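Local coordinates for protein activating signal cointegrator 1 complex subunit 2 (Homo sapiens, PDB 6YXQ) that binds polyubiquitin chains and brings the ASCC3 helicase and ALKBH3 to sites of DNA damage, and also takes part in the rescue of stalled ribosomes, at residues I205-S210 against F279-L283; M324-H328 against D370-F375; E352-F358 against R395-I399. All coordinates share one frame; numbering follows the deposited sequence.

Interaction 1 (I205-S210 against F279-L283); sequences ILQVFS and FCYRL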
ATOM      1  N   ILE B 205      -7.769   4.116 -18.669  1.00 64.03           N
ATOM      2  CA  ILE B 205      -6.464   4.734 -18.427  1.00 71.29           C
ATOM      3  C   ILE B 205      -6.203   5.836 -19.443  1.00 75.33           C
ATOM      4  O   ILE B 205      -5.960   6.997 -19.087  1.00 82.14           O
ATOM      5  CB  ILE B 205      -5.347   3.676 -18.470  1.00 71.59           C
ATOM      6  CG1 ILE B 205      -5.531   2.652 -17.344  1.00 73.91           C
ATOM      7  CG2 ILE B 205      -3.992   4.354 -18.402  1.00 43.69           C
ATOM      8  CD1 ILE B 205      -4.396   1.655 -17.223  1.00 67.23           C
ATOM      9  N   LEU B 206      -6.254   5.480 -20.729  1.00 73.97           N
ATOM     10  CA  LEU B 206      -6.077   6.469 -21.787  1.00 66.14           C
ATOM     11  C   LEU B 206      -7.062   7.612 -21.635  1.00 75.19           C
ATOM     12  O   LEU B 206      -6.706   8.780 -21.842  1.00 71.59           O
ATOM     13  CB  LEU B 206      -6.245   5.816 -23.158  1.00 52.52           C
ATOM     14  CG  LEU B 206      -5.153   4.836 -23.572  1.00 50.82           C
ATOM     15  CD1 LEU B 206      -5.607   4.019 -24.774  1.00 60.59           C
ATOM     16  CD2 LEU B 206      -3.856   5.569 -23.870  1.00 46.24           C
ATOM     17  N   GLN B 207      -8.310   7.293 -21.266  1.00 73.74           N
ATOM     18  CA  GLN B 207      -9.312   8.332 -21.061  1.00 72.20           C
ATOM     19  C   GLN B 207      -8.805   9.380 -20.083  1.00 61.19           C
ATOM     20  O   GLN B 207      -8.934  10.589 -20.328  1.00 61.27           O
ATOM     21  CB  GLN B 207     -10.616   7.712 -20.567  1.00 67.32           C
ATOM     22  CG  GLN B 207     -11.751   8.696 -20.462  1.00 71.27           C
ATOM     23  CD  GLN B 207     -11.973   9.438 -21.756  1.00 88.65           C
ATOM     24  OE1 GLN B 207     -12.043   8.832 -22.825  1.00 94.83           O
ATOM     25  NE2 GLN B 207     -12.080  10.759 -21.672  1.00107.37           N
ATOM     26  N   VAL B 208      -8.176   8.923 -18.994  1.00 57.22           N
ATOM     27  CA  VAL B 208      -7.535   9.833 -18.048  1.00 66.02           C
ATOM     28  C   VAL B 208      -6.758  10.909 -18.797  1.00 70.11           C
ATOM     29  O   VAL B 208      -7.046  12.107 -18.677  1.00 74.48           O
ATOM     30  CB  VAL B 208      -6.628   9.047 -17.087  1.00 71.16           C
ATOM     31  CG1 VAL B 208      -5.918   9.994 -16.131  1.00 67.77           C
ATOM     32  CG2 VAL B 208      -7.440   8.002 -16.329  1.00 72.78           C
ATOM     33  N   PHE B 209      -5.825  10.488 -19.653  1.00 66.75           N
ATOM     34  CA  PHE B 209      -4.980  11.439 -20.373  1.00 62.95           C
ATOM     35  C   PHE B 209      -5.811  12.449 -21.154  1.00 72.52           C
ATOM     36  O   PHE B 209      -5.629  13.663 -20.999  1.00 82.31           O
ATOM     37  CB  PHE B 209      -4.004  10.687 -21.284  1.00 50.44           C
ATOM     38  CG  PHE B 209      -2.871  10.047 -20.531  1.00 53.30           C
ATOM     39  CD1 PHE B 209      -1.769  10.787 -20.143  1.00 60.94           C
ATOM     40  CD2 PHE B 209      -2.937   8.716 -20.163  1.00 55.30           C
ATOM     41  CE1 PHE B 209      -0.738  10.203 -19.424  1.00 59.42           C
ATOM     42  CE2 PHE B 209      -1.907   8.126 -19.448  1.00 60.90           C
ATOM     43  CZ  PHE B 209      -0.809   8.874 -19.080  1.00 61.79           C
ATOM     44  N   SER B 210      -6.778  11.974 -21.952  1.00 66.83           N
ATOM     45  CA  SER B 210      -7.566  12.922 -22.734  1.00 75.74           C
ATOM     46  C   SER B 210      -8.299  13.893 -21.819  1.00 79.05           C
ATOM     47  O   SER B 210      -8.337  15.102 -22.089  1.00 96.17           O
ATOM     48  CB  SER B 210      -8.544  12.197 -23.658  1.00 68.26           C
ATOM     49  OG  SER B 210      -9.014  11.005 -23.076  1.00 82.19           O
ATOM     50  N   PHE B 279      -0.343   2.608 -27.303  1.00 75.11           N
ATOM     51  CA  PHE B 279       0.025   3.433 -26.153  1.00 75.98           C
ATOM     52  C   PHE B 279       1.210   4.348 -26.450  1.00 76.34           C
ATOM     53  O   PHE B 279       1.191   5.526 -26.071  1.00 57.11           O
ATOM     54  CB  PHE B 279       0.328   2.552 -24.940  1.00 62.87           C
ATOM     55  CG  PHE B 279       0.184   3.266 -23.628  1.00 46.67           C
ATOM     56  CD1 PHE B 279      -1.054   3.384 -23.022  1.00 52.88           C
ATOM     57  CD2 PHE B 279       1.284   3.827 -23.004  1.00 58.59           C
ATOM     58  CE1 PHE B 279      -1.194   4.050 -21.814  1.00 66.28           C
ATOM     59  CE2 PHE B 279       1.154   4.496 -21.794  1.00 66.62           C
ATOM     60  CZ  PHE B 279      -0.089   4.608 -21.200  1.00 64.52           C
ATOM     61  N   CYS B 280       2.247   3.822 -27.114  1.00 68.63           N
ATOM     62  CA  CYS B 280       3.421   4.633 -27.438  1.00 61.56           C
ATOM     63  C   CYS B 280       3.048   5.909 -28.173  1.00 71.50           C
ATOM     64  O   CYS B 280       3.579   6.983 -27.868  1.00 64.86           O
ATOM     65  CB  CYS B 280       4.413   3.828 -28.278  1.00 46.02           C
ATOM     66  SG  CYS B 280       5.326   2.565 -27.397  1.00 60.33           S
ATOM     67  N   TYR B 281       2.155   5.811 -29.163  1.00 80.65           N
ATOM     68  CA  TYR B 281       1.744   7.014 -29.877  1.00 75.02           C
ATOM     69  C   TYR B 281       0.881   7.908 -28.996  1.00 72.72           C
ATOM     70  O   TYR B 281       1.011   9.140 -29.030  1.00 52.89           O
ATOM     71  CB  TYR B 281       0.989   6.661 -31.159  1.00 72.49           C
ATOM     72  CG  TYR B 281       0.332   7.873 -31.787  1.00 65.91           C
ATOM     73  CD1 TYR B 281       1.101   8.888 -32.343  1.00 65.31           C
ATOM     74  CD2 TYR B 281      -1.048   8.026 -31.784  1.00 77.88           C
ATOM     75  CE1 TYR B 281       0.516  10.011 -32.897  1.00 66.63           C
ATOM     76  CE2 TYR B 281      -1.645   9.149 -32.338  1.00 79.70           C
ATOM     77  CZ  TYR B 281      -0.858  10.137 -32.892  1.00 83.50           C
ATOM     78  OH  TYR B 281      -1.443  11.254 -33.442  1.00 97.23           O
ATOM     79  N   ARG B 282      -0.006   7.309 -28.201  1.00 72.16           N
ATOM     80  CA  ARG B 282      -0.918   8.116 -27.400  1.00 64.47           C
ATOM     81  C   ARG B 282      -0.157   8.973 -26.398  1.00 54.74           C
ATOM     82  O   ARG B 282      -0.464  10.158 -26.223  1.00 64.37           O
ATOM     83  CB  ARG B 282      -1.936   7.222 -26.701  1.00 69.99           C
ATOM     84  CG  ARG B 282      -3.157   6.904 -27.560  1.00 63.58           C
ATOM     85  CD  ARG B 282      -3.924   8.162 -27.914  1.00 75.66           C
ATOM     86  NE  ARG B 282      -4.716   8.665 -26.791  1.00 92.26           N
ATOM     87  CZ  ARG B 282      -5.907   8.187 -26.440  1.00 92.52           C
ATOM     88  NH1 ARG B 282      -6.450   7.183 -27.121  1.00 94.55           N
ATOM     89  NH2 ARG B 282      -6.556   8.710 -25.407  1.00 80.75           N
ATOM     90  N   LEU B 283       0.877   8.416 -25.768  1.00 62.23           N
ATOM     91  CA  LEU B 283       1.615   9.217 -24.803  1.00 61.17           C
ATOM     92  C   LEU B 283       2.562  10.184 -25.489  1.00 64.56           C
ATOM     93  O   LEU B 283       2.803  11.271 -24.962  1.00 86.90           O
ATOM     94  CB  LEU B 283       2.360   8.325 -23.802  1.00 55.97           C
ATOM     95  CG  LEU B 283       3.731   7.715 -24.059  1.00 60.57           C
ATOM     96  CD1 LEU B 283       4.839   8.674 -23.695  1.00 73.88           C
ATOM     97  CD2 LEU B 283       3.845   6.460 -23.224  1.00 66.88           C
TER

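Interaction 2 (M324-H328 against D370-F375); sequences MEIFH and DYDALF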
HETATM    1  N   MSE B 324       8.492   9.147 -20.628  1.00 73.75           N
HETATM    2  CA  MSE B 324       9.473   8.627 -21.578  1.00 88.94           C
HETATM    3  C   MSE B 324      10.023   7.265 -21.160  1.00 76.00           C
HETATM    4  O   MSE B 324      10.316   6.409 -22.005  1.00 71.18           O
HETATM    5  CB  MSE B 324      10.623   9.606 -21.765  1.00101.50           C
HETATM    6  CG  MSE B 324      10.357  10.627 -22.838  1.00114.61           C
HETATM    7 SE   MSE B 324      10.020  12.332 -22.056  1.00184.97          SE
HETATM    8  CE  MSE B 324      11.870  12.888 -21.832  1.00170.48           C
ATOM      9  N   GLU B 325      10.165   7.067 -19.848  1.00 69.47           N
ATOM     10  CA  GLU B 325      10.604   5.765 -19.360  1.00 60.51           C
ATOM     11  C   GLU B 325       9.567   4.689 -19.668  1.00 75.76           C
ATOM     12  O   GLU B 325       9.922   3.568 -20.047  1.00 92.99           O
ATOM     13  CB  GLU B 325      10.902   5.842 -17.864  1.00 55.87           C
ATOM     14  CG  GLU B 325      12.066   6.772 -17.556  1.00 71.09           C
ATOM     15  CD  GLU B 325      12.398   6.867 -16.079  1.00 71.88           C
ATOM     16  OE1 GLU B 325      11.468   6.776 -15.247  1.00 64.09           O
ATOM     17  OE2 GLU B 325      13.594   7.041 -15.758  1.00 75.93           O
ATOM     18  N   ILE B 326       8.281   5.018 -19.526  1.00 65.40           N
ATOM     19  CA  ILE B 326       7.226   4.090 -19.926  1.00 68.30           C
ATOM     20  C   ILE B 326       7.362   3.743 -21.404  1.00 72.34           C
ATOM     21  O   ILE B 326       7.328   2.564 -21.798  1.00 60.52           O
ATOM     22  CB  ILE B 326       5.845   4.695 -19.610  1.00 56.72           C
ATOM     23  CG1 ILE B 326       5.636   4.781 -18.101  1.00 64.85           C
ATOM     24  CG2 ILE B 326       4.734   3.877 -20.237  1.00 52.27           C
ATOM     25  CD1 ILE B 326       4.459   5.625 -17.701  1.00 54.21           C
ATOM     26  N   PHE B 327       7.498   4.780 -22.244  1.00 69.08           N
ATOM     27  CA  PHE B 327       7.662   4.585 -23.683  1.00 56.97           C
ATOM     28  C   PHE B 327       8.795   3.612 -23.976  1.00 64.36           C
ATOM     29  O   PHE B 327       8.631   2.647 -24.739  1.00 75.02           O
ATOM     30  CB  PHE B 327       7.926   5.930 -24.363  1.00 51.52           C
ATOM     31  CG  PHE B 327       7.958   5.866 -25.873  1.00 63.46           C
ATOM     32  CD1 PHE B 327       9.105   5.459 -26.548  1.00 63.87           C
ATOM     33  CD2 PHE B 327       6.851   6.246 -26.617  1.00 55.75           C
ATOM     34  CE1 PHE B 327       9.141   5.412 -27.934  1.00 55.40           C
ATOM     35  CE2 PHE B 327       6.881   6.209 -28.007  1.00 61.25           C
ATOM     36  CZ  PHE B 327       8.023   5.790 -28.667  1.00 50.13           C
ATOM     37  N   HIS B 328       9.956   3.844 -23.364  1.00 58.72           N
ATOM     38  CA  HIS B 328      11.093   2.988 -23.667  1.00 63.07           C
ATOM     39  C   HIS B 328      10.911   1.579 -23.119  1.00 69.37           C
ATOM     40  O   HIS B 328      11.370   0.618 -23.743  1.00 76.91           O
ATOM     41  CB  HIS B 328      12.385   3.587 -23.133  1.00 60.19           C
ATOM     42  CG  HIS B 328      13.594   2.821 -23.555  1.00 53.28           C
ATOM     43  ND1 HIS B 328      14.282   1.990 -22.701  1.00 58.23           N
ATOM     44  CD2 HIS B 328      14.210   2.724 -24.756  1.00 59.73           C
ATOM     45  CE1 HIS B 328      15.284   1.426 -23.354  1.00 63.53           C
ATOM     46  NE2 HIS B 328      15.264   1.855 -24.602  1.00 57.31           N
ATOM     47  N   ASP B 370      13.152  15.470 -26.661  1.00 64.16           N
ATOM     48  CA  ASP B 370      13.353  15.081 -25.265  1.00 69.50           C
ATOM     49  C   ASP B 370      13.569  13.574 -25.127  1.00 76.74           C
ATOM     50  O   ASP B 370      14.464  13.122 -24.389  1.00 68.14           O
ATOM     51  CB  ASP B 370      12.144  15.526 -24.436  1.00 56.35           C
ATOM     52  CG  ASP B 370      11.984  17.047 -24.387  1.00 80.12           C
ATOM     53  OD1 ASP B 370      12.867  17.778 -24.895  1.00 91.91           O
ATOM     54  OD2 ASP B 370      10.959  17.513 -23.849  1.00 71.72           O
ATOM     55  N   TYR B 371      12.753  12.781 -25.829  1.00 72.13           N
ATOM     56  CA  TYR B 371      12.897  11.331 -25.782  1.00 66.91           C
ATOM     57  C   TYR B 371      14.259  10.892 -26.294  1.00 72.41           C
ATOM     58  O   TYR B 371      14.871   9.984 -25.729  1.00 60.42           O
ATOM     59  CB  TYR B 371      11.795  10.652 -26.597  1.00 58.77           C
ATOM     60  CG  TYR B 371      12.018   9.164 -26.726  1.00 48.74           C
ATOM     61  CD1 TYR B 371      11.730   8.313 -25.671  1.00 57.69           C
ATOM     62  CD2 TYR B 371      12.540   8.612 -27.885  1.00 49.20           C
ATOM     63  CE1 TYR B 371      11.945   6.958 -25.766  1.00 58.89           C
ATOM     64  CE2 TYR B 371      12.759   7.253 -27.989  1.00 52.16           C
ATOM     65  CZ  TYR B 371      12.456   6.430 -26.922  1.00 61.22           C
ATOM     66  OH  TYR B 371      12.668   5.073 -27.004  1.00 77.33           O
ATOM     67  N   ASP B 372      14.727  11.486 -27.394  1.00 72.20           N
ATOM     68  CA  ASP B 372      16.054  11.172 -27.901  1.00 63.07           C
ATOM     69  C   ASP B 372      17.131  11.590 -26.911  1.00 71.96           C
ATOM     70  O   ASP B 372      18.141  10.895 -26.751  1.00 69.99           O
ATOM     71  CB  ASP B 372      16.272  11.858 -29.245  1.00 62.31           C
ATOM     72  CG  ASP B 372      17.583  11.468 -29.884  1.00 75.59           C
ATOM     73  OD1 ASP B 372      17.755  10.273 -30.209  1.00 76.24           O
ATOM     74  OD2 ASP B 372      18.444  12.356 -30.051  1.00 80.16           O
ATOM     75  N   ALA B 373      16.934  12.727 -26.237  1.00 64.96           N
ATOM     76  CA  ALA B 373      17.896  13.148 -25.228  1.00 59.27           C
ATOM     77  C   ALA B 373      18.031  12.101 -24.133  1.00 75.23           C
ATOM     78  O   ALA B 373      19.137  11.857 -23.634  1.00 82.25           O
ATOM     79  CB  ALA B 373      17.487  14.497 -24.639  1.00 49.20           C
ATOM     80  N   LEU B 374      16.919  11.462 -23.755  1.00 63.99           N
ATOM     81  CA  LEU B 374      16.983  10.493 -22.655  1.00 64.79           C
ATOM     82  C   LEU B 374      17.347   9.074 -23.110  1.00 70.79           C
ATOM     83  O   LEU B 374      18.268   8.466 -22.559  1.00 76.68           O
ATOM     84  CB  LEU B 374      15.665  10.477 -21.878  1.00 61.87           C
ATOM     85  CG  LEU B 374      15.732   9.813 -20.505  1.00 61.48           C
ATOM     86  CD1 LEU B 374      16.623  10.602 -19.563  1.00 73.12           C
ATOM     87  CD2 LEU B 374      14.339   9.682 -19.928  1.00 65.65           C
ATOM     88  N   PHE B 375      16.626   8.519 -24.085  1.00 68.72           N
ATOM     89  CA  PHE B 375      16.933   7.222 -24.692  1.00 55.90           C
ATOM     90  C   PHE B 375      17.261   7.458 -26.159  1.00 67.80           C
ATOM     91  O   PHE B 375      16.353   7.458 -27.006  1.00 70.71           O
ATOM     92  CB  PHE B 375      15.760   6.251 -24.585  1.00 58.63           C
ATOM     93  CG  PHE B 375      15.226   6.066 -23.195  1.00 61.21           C
ATOM     94  CD1 PHE B 375      15.707   5.052 -22.386  1.00 53.72           C
ATOM     95  CD2 PHE B 375      14.211   6.876 -22.714  1.00 59.05           C
ATOM     96  CE1 PHE B 375      15.201   4.862 -21.117  1.00 59.17           C
ATOM     97  CE2 PHE B 375      13.700   6.690 -21.444  1.00 52.21           C
ATOM     98  CZ  PHE B 375      14.197   5.688 -20.643  1.00 55.99           C
TER

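Interaction 3 (E352-F358 against R395-I399); sequences EEFLQIF and RTAYI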
ATOM      1  N   GLU B 352       9.764  -4.278 -37.914  1.00 69.27           N
ATOM      2  CA  GLU B 352       8.717  -3.494 -38.557  1.00 73.52           C
ATOM      3  C   GLU B 352       7.867  -2.773 -37.524  1.00 72.11           C
ATOM      4  O   GLU B 352       7.433  -1.641 -37.756  1.00 69.30           O
ATOM      5  CB  GLU B 352       7.849  -4.380 -39.452  1.00 76.06           C
ATOM      6  CG  GLU B 352       8.533  -4.874 -40.733  1.00 75.28           C
ATOM      7  CD  GLU B 352       9.237  -3.775 -41.517  1.00 82.81           C
ATOM      8  OE1 GLU B 352       8.729  -2.634 -41.568  1.00 85.07           O
ATOM      9  OE2 GLU B 352      10.313  -4.060 -42.087  1.00 80.35           O
ATOM     10  N   GLU B 353       7.629  -3.403 -36.372  1.00 67.45           N
ATOM     11  CA  GLU B 353       6.852  -2.743 -35.332  1.00 61.83           C
ATOM     12  C   GLU B 353       7.583  -1.512 -34.813  1.00 68.40           C
ATOM     13  O   GLU B 353       6.980  -0.444 -34.642  1.00 76.80           O
ATOM     14  CB  GLU B 353       6.547  -3.716 -34.196  1.00 49.16           C
ATOM     15  CG  GLU B 353       5.803  -3.058 -33.049  1.00 54.41           C
ATOM     16  CD  GLU B 353       4.801  -3.974 -32.386  1.00 80.79           C
ATOM     17  OE1 GLU B 353       3.752  -3.464 -31.931  1.00 81.44           O
ATOM     18  OE2 GLU B 353       5.066  -5.195 -32.312  1.00 96.57           O
ATOM     19  N   PHE B 354       8.886  -1.650 -34.556  1.00 60.58           N
ATOM     20  CA  PHE B 354       9.707  -0.500 -34.176  1.00 63.40           C
ATOM     21  C   PHE B 354       9.573   0.639 -35.192  1.00 78.50           C
ATOM     22  O   PHE B 354       9.281   1.798 -34.837  1.00 78.81           O
ATOM     23  CB  PHE B 354      11.162  -0.963 -34.054  1.00 61.10           C
ATOM     24  CG  PHE B 354      12.121   0.096 -33.591  1.00 68.32           C
ATOM     25  CD1 PHE B 354      12.562   1.086 -34.455  1.00 71.88           C
ATOM     26  CD2 PHE B 354      12.613   0.077 -32.300  1.00 74.60           C
ATOM     27  CE1 PHE B 354      13.452   2.050 -34.031  1.00 71.86           C
ATOM     28  CE2 PHE B 354      13.505   1.040 -31.868  1.00 78.98           C
ATOM     29  CZ  PHE B 354      13.926   2.025 -32.736  1.00 80.20           C
ATOM     30  N   LEU B 355       9.795   0.313 -36.470  1.00 73.70           N
ATOM     31  CA  LEU B 355       9.751   1.325 -37.519  1.00 65.46           C
ATOM     32  C   LEU B 355       8.381   1.997 -37.591  1.00 70.73           C
ATOM     33  O   LEU B 355       8.288   3.221 -37.739  1.00 68.31           O
ATOM     34  CB  LEU B 355      10.115   0.689 -38.859  1.00 66.40           C
ATOM     35  CG  LEU B 355      11.497   0.031 -38.947  1.00 67.88           C
ATOM     36  CD1 LEU B 355      11.667  -0.698 -40.272  1.00 67.10           C
ATOM     37  CD2 LEU B 355      12.608   1.052 -38.749  1.00 59.94           C
ATOM     38  N   GLN B 356       7.309   1.213 -37.487  1.00 69.04           N
ATOM     39  CA  GLN B 356       5.963   1.774 -37.522  1.00 59.53           C
ATOM     40  C   GLN B 356       5.743   2.736 -36.362  1.00 68.39           C
ATOM     41  O   GLN B 356       5.215   3.844 -36.543  1.00 63.97           O
ATOM     42  CB  GLN B 356       4.940   0.641 -37.487  1.00 52.01           C
ATOM     43  CG  GLN B 356       3.494   1.088 -37.538  1.00 72.04           C
ATOM     44  CD  GLN B 356       2.582   0.023 -38.113  1.00 89.14           C
ATOM     45  OE1 GLN B 356       2.908  -0.620 -39.113  1.00 91.62           O
ATOM     46  NE2 GLN B 356       1.435  -0.175 -37.477  1.00 99.86           N
ATOM     47  N   ILE B 357       6.132   2.317 -35.154  1.00 63.86           N
ATOM     48  CA  ILE B 357       5.956   3.167 -33.983  1.00 67.62           C
ATOM     49  C   ILE B 357       6.604   4.522 -34.213  1.00 70.97           C
ATOM     50  O   ILE B 357       6.013   5.565 -33.903  1.00 78.19           O
ATOM     51  CB  ILE B 357       6.522   2.487 -32.722  1.00 64.91           C
ATOM     52  CG1 ILE B 357       5.632   1.329 -32.282  1.00 58.79           C
ATOM     53  CG2 ILE B 357       6.643   3.486 -31.585  1.00 64.27           C
ATOM     54  CD1 ILE B 357       6.191   0.568 -31.107  1.00 55.90           C
ATOM     55  N   PHE B 358       7.817   4.539 -34.777  1.00 59.75           N
ATOM     56  CA  PHE B 358       8.472   5.842 -34.925  1.00 57.03           C
ATOM     57  C   PHE B 358       7.926   6.645 -36.108  1.00 66.75           C
ATOM     58  O   PHE B 358       7.812   7.882 -36.024  1.00 62.42           O
ATOM     59  CB  PHE B 358       9.984   5.660 -35.017  1.00 55.71           C
ATOM     60  CG  PHE B 358      10.631   5.496 -33.669  1.00 60.22           C
ATOM     61  CD1 PHE B 358      10.953   6.601 -32.903  1.00 58.78           C
ATOM     62  CD2 PHE B 358      10.865   4.234 -33.143  1.00 57.12           C
ATOM     63  CE1 PHE B 358      11.528   6.450 -31.655  1.00 68.62           C
ATOM     64  CE2 PHE B 358      11.436   4.082 -31.897  1.00 46.17           C
ATOM     65  CZ  PHE B 358      11.769   5.188 -31.153  1.00 53.83           C
ATOM     66  N   ARG B 395      15.552   2.189 -44.719  1.00 69.51           N
ATOM     67  CA  ARG B 395      14.487   1.829 -43.804  1.00 55.64           C
ATOM     68  C   ARG B 395      14.460   2.683 -42.543  1.00 67.00           C
ATOM     69  O   ARG B 395      13.411   2.762 -41.899  1.00 69.93           O
ATOM     70  CB  ARG B 395      14.617   0.353 -43.432  1.00 68.23           C
ATOM     71  CG  ARG B 395      14.771  -0.561 -44.634  1.00 76.40           C
ATOM     72  CD  ARG B 395      13.525  -0.560 -45.503  1.00 83.72           C
ATOM     73  NE  ARG B 395      12.296  -0.594 -44.714  1.00 83.47           N
ATOM     74  CZ  ARG B 395      11.834  -1.671 -44.088  1.00 81.02           C
ATOM     75  NH1 ARG B 395      12.495  -2.818 -44.154  1.00 78.74           N
ATOM     76  NH2 ARG B 395      10.705  -1.601 -43.397  1.00 80.90           N
ATOM     77  N   THR B 396      15.573   3.320 -42.166  1.00 69.55           N
ATOM     78  CA  THR B 396      15.598   4.108 -40.937  1.00 69.36           C
ATOM     79  C   THR B 396      15.984   5.568 -41.125  1.00 64.69           C
ATOM     80  O   THR B 396      15.725   6.366 -40.215  1.00 70.31           O
ATOM     81  CB  THR B 396      16.543   3.475 -39.897  1.00 73.30           C
ATOM     82  OG1 THR B 396      17.912   3.668 -40.283  1.00 76.76           O
ATOM     83  CG2 THR B 396      16.256   1.986 -39.742  1.00 60.61           C
ATOM     84  N   ALA B 397      16.552   5.947 -42.273  1.00 65.91           N
ATOM     85  CA  ALA B 397      17.117   7.284 -42.455  1.00 69.91           C
ATOM     86  C   ALA B 397      16.141   8.379 -42.036  1.00 71.92           C
ATOM     87  O   ALA B 397      16.483   9.255 -41.229  1.00 77.92           O
ATOM     88  CB  ALA B 397      17.540   7.472 -43.915  1.00 70.12           C
ATOM     89  N   TYR B 398      14.911   8.330 -42.561  1.00 56.99           N
ATOM     90  CA  TYR B 398      13.937   9.379 -42.266  1.00 67.71           C
ATOM     91  C   TYR B 398      13.757   9.567 -40.765  1.00 71.67           C
ATOM     92  O   TYR B 398      13.736  10.706 -40.279  1.00 82.11           O
ATOM     93  CB  TYR B 398      12.599   9.075 -42.949  1.00 71.76           C
ATOM     94  CG  TYR B 398      11.848   7.864 -42.429  1.00 62.59           C
ATOM     95  CD1 TYR B 398      12.264   6.579 -42.737  1.00 67.75           C
ATOM     96  CD2 TYR B 398      10.704   8.012 -41.655  1.00 64.73           C
ATOM     97  CE1 TYR B 398      11.579   5.477 -42.273  1.00 68.85           C
ATOM     98  CE2 TYR B 398      10.007   6.914 -41.186  1.00 59.54           C
ATOM     99  CZ  TYR B 398      10.449   5.647 -41.499  1.00 65.02           C
ATOM    100  OH  TYR B 398       9.757   4.543 -41.045  1.00 61.60           O
ATOM    101  N   ILE B 399      13.681   8.465 -40.011  1.00 67.44           N
ATOM    102  CA  ILE B 399      13.519   8.563 -38.561  1.00 63.33           C
ATOM    103  C   ILE B 399      14.627   9.420 -37.961  1.00 62.14           C
ATOM    104  O   ILE B 399      14.373  10.365 -37.201  1.00 67.78           O
ATOM    105  CB  ILE B 399      13.479   7.164 -37.924  1.00 58.36           C
ATOM    106  CG1 ILE B 399      12.197   6.430 -38.321  1.00 58.66           C
ATOM    107  CG2 ILE B 399      13.575   7.277 -36.416  1.00 61.60           C
ATOM    108  CD1 ILE B 399      12.250   4.930 -38.138  1.00 41.28           C
TER

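Interaction 1 (I205-S210 against F279-L283)
S210 OG lies at the edge of the R282 guanidinium, near its plane, 4.1 Å from R282 NH2, without a hydrogen bond; it donates to Q207 O at 2.8 Å, approaching well to the side of the carbonyl and tilted 26° from its plane. The contact joins helices 193-216 and 279-300, whose segments here run 16° from parallel, in the largely helical N-terminal part of ASCC2, bound here to ASCC3. L206 sits between R282 and F279 and suits both: its fork sends CD2 to F279 CD1 at 3.7 Å, while L206 CD1 lies 4.0 Å from R282 NH1 and L206 CB lies over one face of the guanidinium, 3.7 Å from R282 NH2. Bending at chi2 and chi3 carries R282 CB and CG past L206 CD2 and lays the guanidinium over L206. F279 has CG anti to the backbone N (chi1 -157°), which carries the ring across to I205, L206 and F209. L260 of helix 243-266 packs on I205, F209 and F279, and I205 also touches L14 of the neighbouring ASCC3 chain. Beside I205, F209 CE2 stands 4.3 Å from F279 CZ.

Interaction 2 (M324-H328 against D370-F375)
H328 and F375 form an offset stack in which F375 CD1 lies over one face of the imidazole and H328 CB sits almost exactly above the centre of the phenyl ring of F375, 3.5 Å from its centroid. The ring centroids are 4.2 Å apart and the planes differ by 11°; the CH-pi contact from H328 CB and the ring overlap use the same face of F375. At the edge of F375, in its plane, lies E325 CG, 3.9 Å from F375 CZ. The hydroxyl of Y371 approaches the imidazole edge in plane, with Y371 OH 3.6 Å from H328 CD2. F327 turns its own edge to a face of Y371 in a T-shaped pair, centroids 4.7 Å apart and planes at 65°; M324 CG lies in plane at the edge of Y371, 3.9 Å from Y371 CD1. F327 and H328 both hold CG anti to the backbone N (chi1 -173° for H328), which throws their rings toward the other helix. Large flat side chains suit this meeting because the two segments cross steeply, and rings can bridge the gap between their axes. M324, modelled as selenomethionine and bent at chi2 and chi3, runs past Y371 in the opposite direction toward D370, but it is poorly ordered and the position of its end is uncertain. The acids point their charges elsewhere, E325 to K322 and D370 to R366. F375 is the first residue to leave helical geometry at the end of helix 365-374, and its ring closes over the flank of helix 306-340. I326, pointing away from this contact, packs on helices 243-266 and 279-300, F327 reaches C280 of the latter, and helix 377-387 touches H328 and Y371.

Interaction 3 (E352-F358 against R395-I399)
R395 meets E352 in a salt bridge, with both terminal nitrogens of its guanidinium, which lies nearly coplanar with the carboxylate. R395 NH2 donates to E352 OE2 at 2.8 Å in a fairly straight bond (161°), R395 NH1 reaches the same E352 OE2 at 3.3 Å, and a weak bond links R395 NH2 to E352 OE1. Both bonds to OE2 use its syn lone pair, the one from NH1 being long and bent. The two side chains come from helices 348-359 and 394-408, whose segments here lie 27° from parallel. R395 gets there by folding back at chi2 (-65°) and chi3, and E352 bends at chi2; the side chains meet at about a right angle. L355 carries the apolar half. Its CG lies beside the backbone N, and the fork sends CD1 over one face of the guanidinium, 3.4 Å from R395 NH2, while L355 CD2 turns to T396 CG2 and I399 CD1, each 3.9 Å away. I399 CD1 also lies 3.9 Å from F358 CB, whose ring leads off toward V377 and L331. I381 and Q385 of helix 377-387 touch T396. A branched leucine against the face of a flat cation thus joins two chemistries: an ion pair at the partly exposed rim, where solvent would probably weaken it, and a methyl-rich interior whose packing needs no polar partner.

Overall arrangement
The three contacts touch one another. Interactions 1 and 2, with centres about 16 Å apart, meet where C280 O packs against F327 CE2 at 3.4 Å and L283 CD2 lies 4.0 Å from I326 CG2. Interactions 2 and 3, also about 16 Å apart between centres, share the aromatic cluster of Y371, F327 and F358, with Y371 CE2 3.9 Å from F358 CZ. Interactions 1 and 3, with centres about 21 Å apart, touch through C280 CB and I357 CG2 at 4.0 Å. Along the chain interaction 1 closes first, while the segments of 2 and 3 alternate, interlocking the last helices of this fragment. Of the three, interaction 1 alone touches the ASCC3 chain.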